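Local structure of septation protein imp2 (Schizosaccharomyces pombe, 5C1F) at the interface of chains A and B. The protein binds phospholipid membranes through its F-BAR domain, anchors cytoskeletal proteins to them, is required for normal septation and takes part in disassembly of the medial ring. Coordinates in Å, arbitrary orientation; residue numbers count along the deposited sequence, not the author numbering. Chains: chain A/B, Septation protein imp2.

Contact 1: the interface of chains A and B. Residues chain A 143, 183, 186-187, 190; chain B 278-280, 282.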
# COMPACT_ATOMS: atom_id res chain seq x y z
N TYR A 143 69.32 -15.47 -30.07
CA TYR A 143 69.87 -15.23 -31.40
C TYR A 143 70.53 -13.86 -31.48
O TYR A 143 71.54 -13.68 -32.17
CB TYR A 143 68.77 -15.37 -32.45
CG TYR A 143 69.17 -14.99 -33.85
CD1 TYR A 143 70.07 -15.76 -34.57
CD2 TYR A 143 68.62 -13.87 -34.46
CE1 TYR A 143 70.44 -15.41 -35.86
CE2 TYR A 143 68.98 -13.52 -35.75
CZ TYR A 143 69.88 -14.29 -36.44
OH TYR A 143 70.23 -13.94 -37.72
N SER A 183 68.99 -19.29 -35.04
CA SER A 183 68.21 -18.60 -36.05
C SER A 183 66.99 -19.43 -36.43
O SER A 183 65.91 -18.90 -36.68
CB SER A 183 69.07 -18.31 -37.29
OG SER A 183 68.33 -17.65 -38.30
N TYR A 186 64.42 -19.35 -33.58
CA TYR A 186 63.85 -18.01 -33.62
C TYR A 186 62.76 -17.92 -34.68
O TYR A 186 61.64 -17.48 -34.40
CB TYR A 186 64.96 -16.98 -33.87
CG TYR A 186 64.54 -15.52 -33.97
CD1 TYR A 186 63.31 -15.08 -33.50
CD2 TYR A 186 65.39 -14.59 -34.54
CE1 TYR A 186 62.95 -13.75 -33.61
CE2 TYR A 186 65.04 -13.26 -34.66
CZ TYR A 186 63.81 -12.85 -34.19
OH TYR A 186 63.47 -11.52 -34.30
N GLN A 187 63.07 -18.36 -35.90
CA GLN A 187 62.11 -18.30 -36.99
C GLN A 187 60.90 -19.18 -36.71
O GLN A 187 59.78 -18.87 -37.14
CB GLN A 187 62.77 -18.71 -38.31
CG GLN A 187 62.00 -18.25 -39.54
CD GLN A 187 62.89 -17.51 -40.53
OE1 GLN A 187 64.10 -17.70 -40.55
NE2 GLN A 187 62.28 -16.66 -41.35
N VAL A 190 58.80 -17.12 -34.44
CA VAL A 190 58.09 -16.13 -35.24
C VAL A 190 56.85 -16.75 -35.89
O VAL A 190 55.76 -16.17 -35.86
CB VAL A 190 59.00 -15.52 -36.33
CG1 VAL A 190 58.20 -14.61 -37.25
CG2 VAL A 190 60.15 -14.76 -35.70
N LYS B 278 57.87 -9.64 -36.34
CA LYS B 278 58.52 -10.27 -37.48
C LYS B 278 59.93 -10.75 -37.15
O LYS B 278 60.49 -10.42 -36.10
CB LYS B 278 58.55 -9.31 -38.67
CG LYS B 278 57.36 -9.44 -39.61
CD LYS B 278 57.25 -8.24 -40.55
CE LYS B 278 56.27 -8.49 -41.69
NZ LYS B 278 56.83 -9.44 -42.70
N PHE B 279 60.50 -11.54 -38.06
CA PHE B 279 61.86 -12.04 -37.92
C PHE B 279 62.86 -10.97 -38.30
O PHE B 279 62.88 -10.51 -39.44
CB PHE B 279 62.05 -13.29 -38.78
CG PHE B 279 63.44 -13.86 -38.75
CD1 PHE B 279 63.80 -14.79 -37.80
CD2 PHE B 279 64.38 -13.48 -39.70
CE1 PHE B 279 65.08 -15.32 -37.77
CE2 PHE B 279 65.66 -14.01 -39.68
CZ PHE B 279 66.01 -14.93 -38.71
N TYR B 280 63.70 -10.57 -37.35
CA TYR B 280 64.74 -9.58 -37.63
C TYR B 280 66.10 -10.26 -37.74
O TYR B 280 66.65 -10.73 -36.74
CB TYR B 280 64.77 -8.50 -36.55
CG TYR B 280 63.48 -7.71 -36.46
CD1 TYR B 280 63.24 -6.65 -37.32
CD2 TYR B 280 62.51 -8.02 -35.52
CE1 TYR B 280 62.06 -5.92 -37.25
CE2 TYR B 280 61.34 -7.30 -35.43
CZ TYR B 280 61.12 -6.25 -36.30
OH TYR B 280 59.94 -5.53 -36.22
N TYR B 282 69.27 -10.32 -37.30
CA TYR B 282 70.34 -9.63 -36.58
C TYR B 282 71.70 -9.86 -37.21
O TYR B 282 72.62 -9.05 -37.08
CB TYR B 282 70.42 -10.10 -35.12
CG TYR B 282 69.32 -9.62 -34.20
CD1 TYR B 282 69.17 -8.28 -33.91
CD2 TYR B 282 68.46 -10.53 -33.59
CE1 TYR B 282 68.18 -7.84 -33.06
CE2 TYR B 282 67.47 -10.10 -32.74
CZ TYR B 282 67.33 -8.76 -32.47
OH TYR B 282 66.34 -8.32 -31.62

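Contact 2: the interface of chains A and B. Residues chain A 8, 12, 26, 219; chain B 68, 263.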
# COMPACT_ATOMS: atom_id res chain seq x y z
N PHE A 8 31.47 -4.04 -31.14
CA PHE A 8 32.52 -4.42 -30.20
C PHE A 8 33.73 -5.00 -30.94
O PHE A 8 34.86 -4.90 -30.49
CB PHE A 8 32.01 -5.44 -29.18
CG PHE A 8 31.16 -4.85 -28.09
CD1 PHE A 8 30.59 -3.60 -28.21
CD2 PHE A 8 30.94 -5.56 -26.92
CE1 PHE A 8 29.81 -3.07 -27.20
CE2 PHE A 8 30.16 -5.04 -25.90
CZ PHE A 8 29.59 -3.79 -26.04
N PHE A 12 37.27 -2.58 -29.73
CA PHE A 12 37.81 -3.03 -28.45
C PHE A 12 39.10 -3.82 -28.62
O PHE A 12 39.20 -4.97 -28.20
CB PHE A 12 36.77 -3.84 -27.69
CG PHE A 12 35.73 -2.99 -27.02
CD1 PHE A 12 35.99 -2.38 -25.81
CD2 PHE A 12 34.51 -2.77 -27.63
CE1 PHE A 12 35.05 -1.58 -25.20
CE2 PHE A 12 33.55 -1.97 -27.02
CZ PHE A 12 33.82 -1.38 -25.80
N ARG A 26 34.08 -5.84 -17.08
CA ARG A 26 32.76 -5.23 -17.10
C ARG A 26 31.70 -6.16 -16.50
O ARG A 26 30.69 -5.70 -15.98
CB ARG A 26 32.37 -4.84 -18.53
CG ARG A 26 30.92 -4.36 -18.65
CD ARG A 26 30.63 -3.65 -19.96
NE ARG A 26 29.21 -3.34 -20.07
CZ ARG A 26 28.60 -2.34 -19.45
NH1 ARG A 26 29.30 -1.53 -18.66
NH2 ARG A 26 27.30 -2.14 -19.61
N ARG A 219 20.30 -4.46 -21.68
CA ARG A 219 19.55 -3.21 -21.69
C ARG A 219 18.08 -3.44 -22.02
O ARG A 219 17.20 -2.78 -21.47
CB ARG A 219 20.18 -2.22 -22.68
CG ARG A 219 21.60 -1.82 -22.27
CD ARG A 219 22.15 -0.70 -23.13
NE ARG A 219 23.47 -0.29 -22.65
CZ ARG A 219 23.70 0.77 -21.88
NH1 ARG A 219 22.70 1.55 -21.50
NH2 ARG A 219 24.94 1.05 -21.50
N THR B 68 24.96 3.75 -18.00
CA THR B 68 25.18 4.82 -18.97
C THR B 68 23.97 5.06 -19.87
O THR B 68 23.04 4.25 -19.91
CB THR B 68 26.39 4.52 -19.88
OG1 THR B 68 26.08 3.41 -20.74
CG2 THR B 68 27.63 4.19 -19.06
N PHE B 263 27.93 3.85 -25.79
CA PHE B 263 28.77 3.04 -24.91
C PHE B 263 30.08 2.71 -25.61
O PHE B 263 31.16 2.84 -25.02
CB PHE B 263 28.05 1.76 -24.50
CG PHE B 263 28.89 0.84 -23.66
CD1 PHE B 263 28.94 0.99 -22.29
CD2 PHE B 263 29.63 -0.18 -24.25
CE1 PHE B 263 29.71 0.14 -21.51
CE2 PHE B 263 30.40 -1.02 -23.48
CZ PHE B 263 30.44 -0.86 -22.11

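Contact 3: the interface of chains A and B. Residues chain A 40, 43-44, 47; chain B 58-59, 61, 63, 78-79, 82.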
# COMPACT_ATOMS: atom_id res chain seq x y z
N PHE A 40 16.57 -2.99 -4.68
CA PHE A 40 15.55 -1.95 -4.71
C PHE A 40 14.15 -2.55 -4.81
O PHE A 40 13.27 -2.23 -4.01
CB PHE A 40 15.81 -0.99 -5.88
CG PHE A 40 14.78 0.10 -6.01
CD1 PHE A 40 14.91 1.28 -5.29
CD2 PHE A 40 13.69 -0.05 -6.85
CE1 PHE A 40 13.97 2.29 -5.41
CE2 PHE A 40 12.75 0.96 -6.98
CZ PHE A 40 12.88 2.13 -6.26
N GLU A 43 12.84 -4.62 -1.78
CA GLU A 43 12.22 -3.80 -0.75
C GLU A 43 10.82 -3.35 -1.17
O GLU A 43 9.87 -3.41 -0.38
CB GLU A 43 13.10 -2.59 -0.44
CG GLU A 43 12.49 -1.57 0.51
CD GLU A 43 12.43 -2.05 1.95
OE1 GLU A 43 12.90 -3.17 2.23
OE2 GLU A 43 11.91 -1.30 2.81
N ARG A 44 10.69 -2.91 -2.42
CA ARG A 44 9.42 -2.46 -2.97
C ARG A 44 8.34 -3.54 -2.88
O ARG A 44 7.17 -3.25 -2.66
CB ARG A 44 9.60 -2.02 -4.43
CG ARG A 44 8.35 -1.45 -5.07
CD ARG A 44 7.81 -0.27 -4.28
NE ARG A 44 6.55 0.22 -4.85
CZ ARG A 44 5.35 -0.26 -4.52
NH1 ARG A 44 5.25 -1.24 -3.63
NH2 ARG A 44 4.26 0.23 -5.09
N ILE A 47 7.41 -3.98 0.87
CA ILE A 47 6.56 -2.85 1.20
C ILE A 47 5.12 -3.14 0.78
O ILE A 47 4.18 -2.93 1.55
CB ILE A 47 7.04 -1.54 0.53
CG1 ILE A 47 8.38 -1.10 1.13
CG2 ILE A 47 6.00 -0.44 0.69
CD1 ILE A 47 8.98 0.12 0.47
N LEU B 58 12.56 4.18 0.57
CA LEU B 58 13.06 3.37 -0.53
C LEU B 58 13.59 4.22 -1.68
O LEU B 58 14.65 3.93 -2.24
CB LEU B 58 11.97 2.43 -1.04
CG LEU B 58 12.31 1.64 -2.31
CD1 LEU B 58 13.53 0.76 -2.09
CD2 LEU B 58 11.13 0.82 -2.77
N SER B 59 12.86 5.27 -2.03
CA SER B 59 13.22 6.11 -3.17
C SER B 59 14.43 6.99 -2.87
O SER B 59 14.92 7.71 -3.74
CB SER B 59 12.03 6.98 -3.59
OG SER B 59 11.66 7.87 -2.55
N THR B 61 17.17 5.70 -2.06
CA THR B 61 18.28 4.83 -2.44
C THR B 61 19.18 5.54 -3.45
O THR B 61 18.69 6.26 -4.32
CB THR B 61 17.78 3.49 -3.05
OG1 THR B 61 16.98 2.80 -2.08
CG2 THR B 61 18.94 2.60 -3.47
N PHE B 63 21.83 4.85 -6.46
CA PHE B 63 22.40 3.86 -7.38
C PHE B 63 23.79 4.30 -7.85
O PHE B 63 24.12 5.48 -7.81
CB PHE B 63 21.47 3.66 -8.58
CG PHE B 63 20.15 3.01 -8.23
CD1 PHE B 63 20.11 1.89 -7.41
CD2 PHE B 63 18.96 3.53 -8.72
CE1 PHE B 63 18.89 1.30 -7.09
CE2 PHE B 63 17.75 2.94 -8.40
CZ PHE B 63 17.72 1.82 -7.58
N MET B 78 12.41 6.31 -13.08
CA MET B 78 11.67 5.28 -12.38
C MET B 78 11.67 5.55 -10.88
O MET B 78 10.61 5.56 -10.24
CB MET B 78 12.27 3.90 -12.68
CG MET B 78 11.53 2.72 -12.07
SD MET B 78 12.05 2.32 -10.39
CE MET B 78 13.81 2.15 -10.63
N LYS B 79 12.85 5.78 -10.32
CA LYS B 79 12.99 6.02 -8.89
C LYS B 79 12.35 7.34 -8.47
O LYS B 79 11.79 7.45 -7.38
CB LYS B 79 14.46 5.99 -8.47
CG LYS B 79 14.69 6.05 -6.96
CD LYS B 79 16.13 5.74 -6.60
CE LYS B 79 17.09 6.82 -7.10
NZ LYS B 79 16.94 8.09 -6.33
N VAL B 82 8.68 6.69 -8.37
CA VAL B 82 8.41 5.94 -7.15
C VAL B 82 8.36 6.91 -5.97
O VAL B 82 7.54 6.76 -5.06
CB VAL B 82 9.48 4.85 -6.90
CG1 VAL B 82 9.43 4.36 -5.45
CG2 VAL B 82 9.29 3.69 -7.86

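Contact 1: the interface of chains A and B
B:Phe279 lies against the long helix 162-252 of chain A, where a C-terminal loop segment of one F-BAR protomer runs along the helices of its dimer partner. Starting at CB, this side chain meets A:Val190, whose methyl CG2 packs 3.9 Å away from B:Phe279 CB. CG, anti to the backbone N (chi1 177°), sends the ring on toward the helix, where CG comes under the amide of A:Gln187. That amide lies nearly parallel to the ring, the planes 10° apart, with OE1 over the ring centre and NE2 toward CG; the bend of A:Gln187 at chi2 folds its amide into this stack. CD2 lies under it near NE2, and CE2 near OE1. CD1 and CE1 face A:Tyr186, the closest approach being 3.3 Å from B:Phe279 CE1 to A:Tyr186 CD2, and CD1 stands over the rim of one face of the tyrosine ring. At the tip, B:Phe279 CZ touches A:Ser183 OG at 3.6 Å. The same tyrosine serves the backbone beyond: B:Tyr280 N donates a nearly straight hydrogen bond, 172° at the hydrogen, to the phenol oxygen A:Tyr186 OH, 3.2 Å away. Farther along, A:Tyr143 CD2 meets the edge of the B:Tyr282 ring at CD2, 3.5 Å away.

Contact 2: the interface of chains A and B
B:Phe263, on the short helix 256-267, puts its ring among side chains of chain A, an aromatic and arginine pocket between the two protomers of an F-BAR dimer. Its CG is anti to the backbone N (chi1 176°), which directs the ring away from its own helix and toward chain A. Two phenylalanine tips straddle the ring near CE2, one from either side of its plane: A:Phe8 CZ lies 3.9 Å from B:Phe263 CE2, and A:Phe12 CZ reaches the same carbon at 4.1 Å. Both cross the B:Phe263 side chain at about a right angle. They also support each other, since A:Phe12 CE2 sits over the rim of one face of the A:Phe8 ring. At the neighbouring CZ and CE1, the extended chain of A:Arg26 meets B:Phe263 tip to tip. B:Phe263 CE1 stands over the centre of the guanidinium, 3.4 Å from A:Arg26 CZ, while A:Arg26 CD and NE pack near B:Phe263 CZ. The two planes are 53° apart, so the ring offers its rim to the face of the guanidinium instead of lying flat on it. At the polar rim, A:Arg219 grips B:Thr68 end-on with two nitrogens. A:Arg219 NH2 donates to the hydroxyl oxygen B:Thr68 OG1, 2.7 Å away and 19° out of the guanidinium plane. A:Arg219 NH1 donates to B:Thr68 O at 3.2 Å; this carbonyl oxygen lies in the guanidinium plane, although the N-H approaches from above the carbonyl plane.

Contact 3: the interface of chains A and B
A:Phe40, projecting from helix 18-59, is sunk among chain B residues from the end of helix 18-58, the loop after it and helix 69-155, in the helical dimer interface of the F-BAR domain. Its CG is anti to the backbone N (chi1 178°), which carries the ring outward across the B:Leu58 side chain at about a right angle. B:Leu58 CD1 touches A:Phe40 CD1 at 3.5 Å, while its other methyl, CD2, lies above the rim of one ring face. The B:Phe63 ring points its edge, at CZ, toward the face of A:Phe40, planes 66° apart, with B:Phe63 CZ 3.7 Å from A:Phe40 CD1. Toward the far end of the ring, the bend of B:Met78 at chi2 brings SD to 3.7 Å from A:Phe40 CE2, tip to tip, and B:Val82 CG1 packs more distantly against CZ. B:Leu58 in turn spreads over helix 18-59 of chain A: CD2 packs on A:Arg44 CB and on A:Ile47 CD1, and CD1 on A:Glu43 CG, so the two charged residues contribute aliphatic carbons. No hydrogen bond crosses this patch. At its polar rim, within chain B, the hydroxyl B:Thr61 OG1 donates to B:Leu58 O at 2.6 Å, in the carbonyl plane.

Measured between the centres of their C-alpha atoms, contacts 2 and 3 are about 25 Å apart, contacts 1 and 2 about 39 Å, and contacts 1 and 3 about 62 Å. Helix 18-59 of chain A serves both contact 2 and contact 3, and helix 162-252 joins contact 1 to contact 2; helix 69-155 supplies A:Tyr143 to contact 1 and chain B residues to contact 3. Two-fold symmetry gives each contact a twin, so the protomers are joined over a long stretch, with helix packing at contact 3 and a C-terminal loop segment reaching along the partner at contact 1.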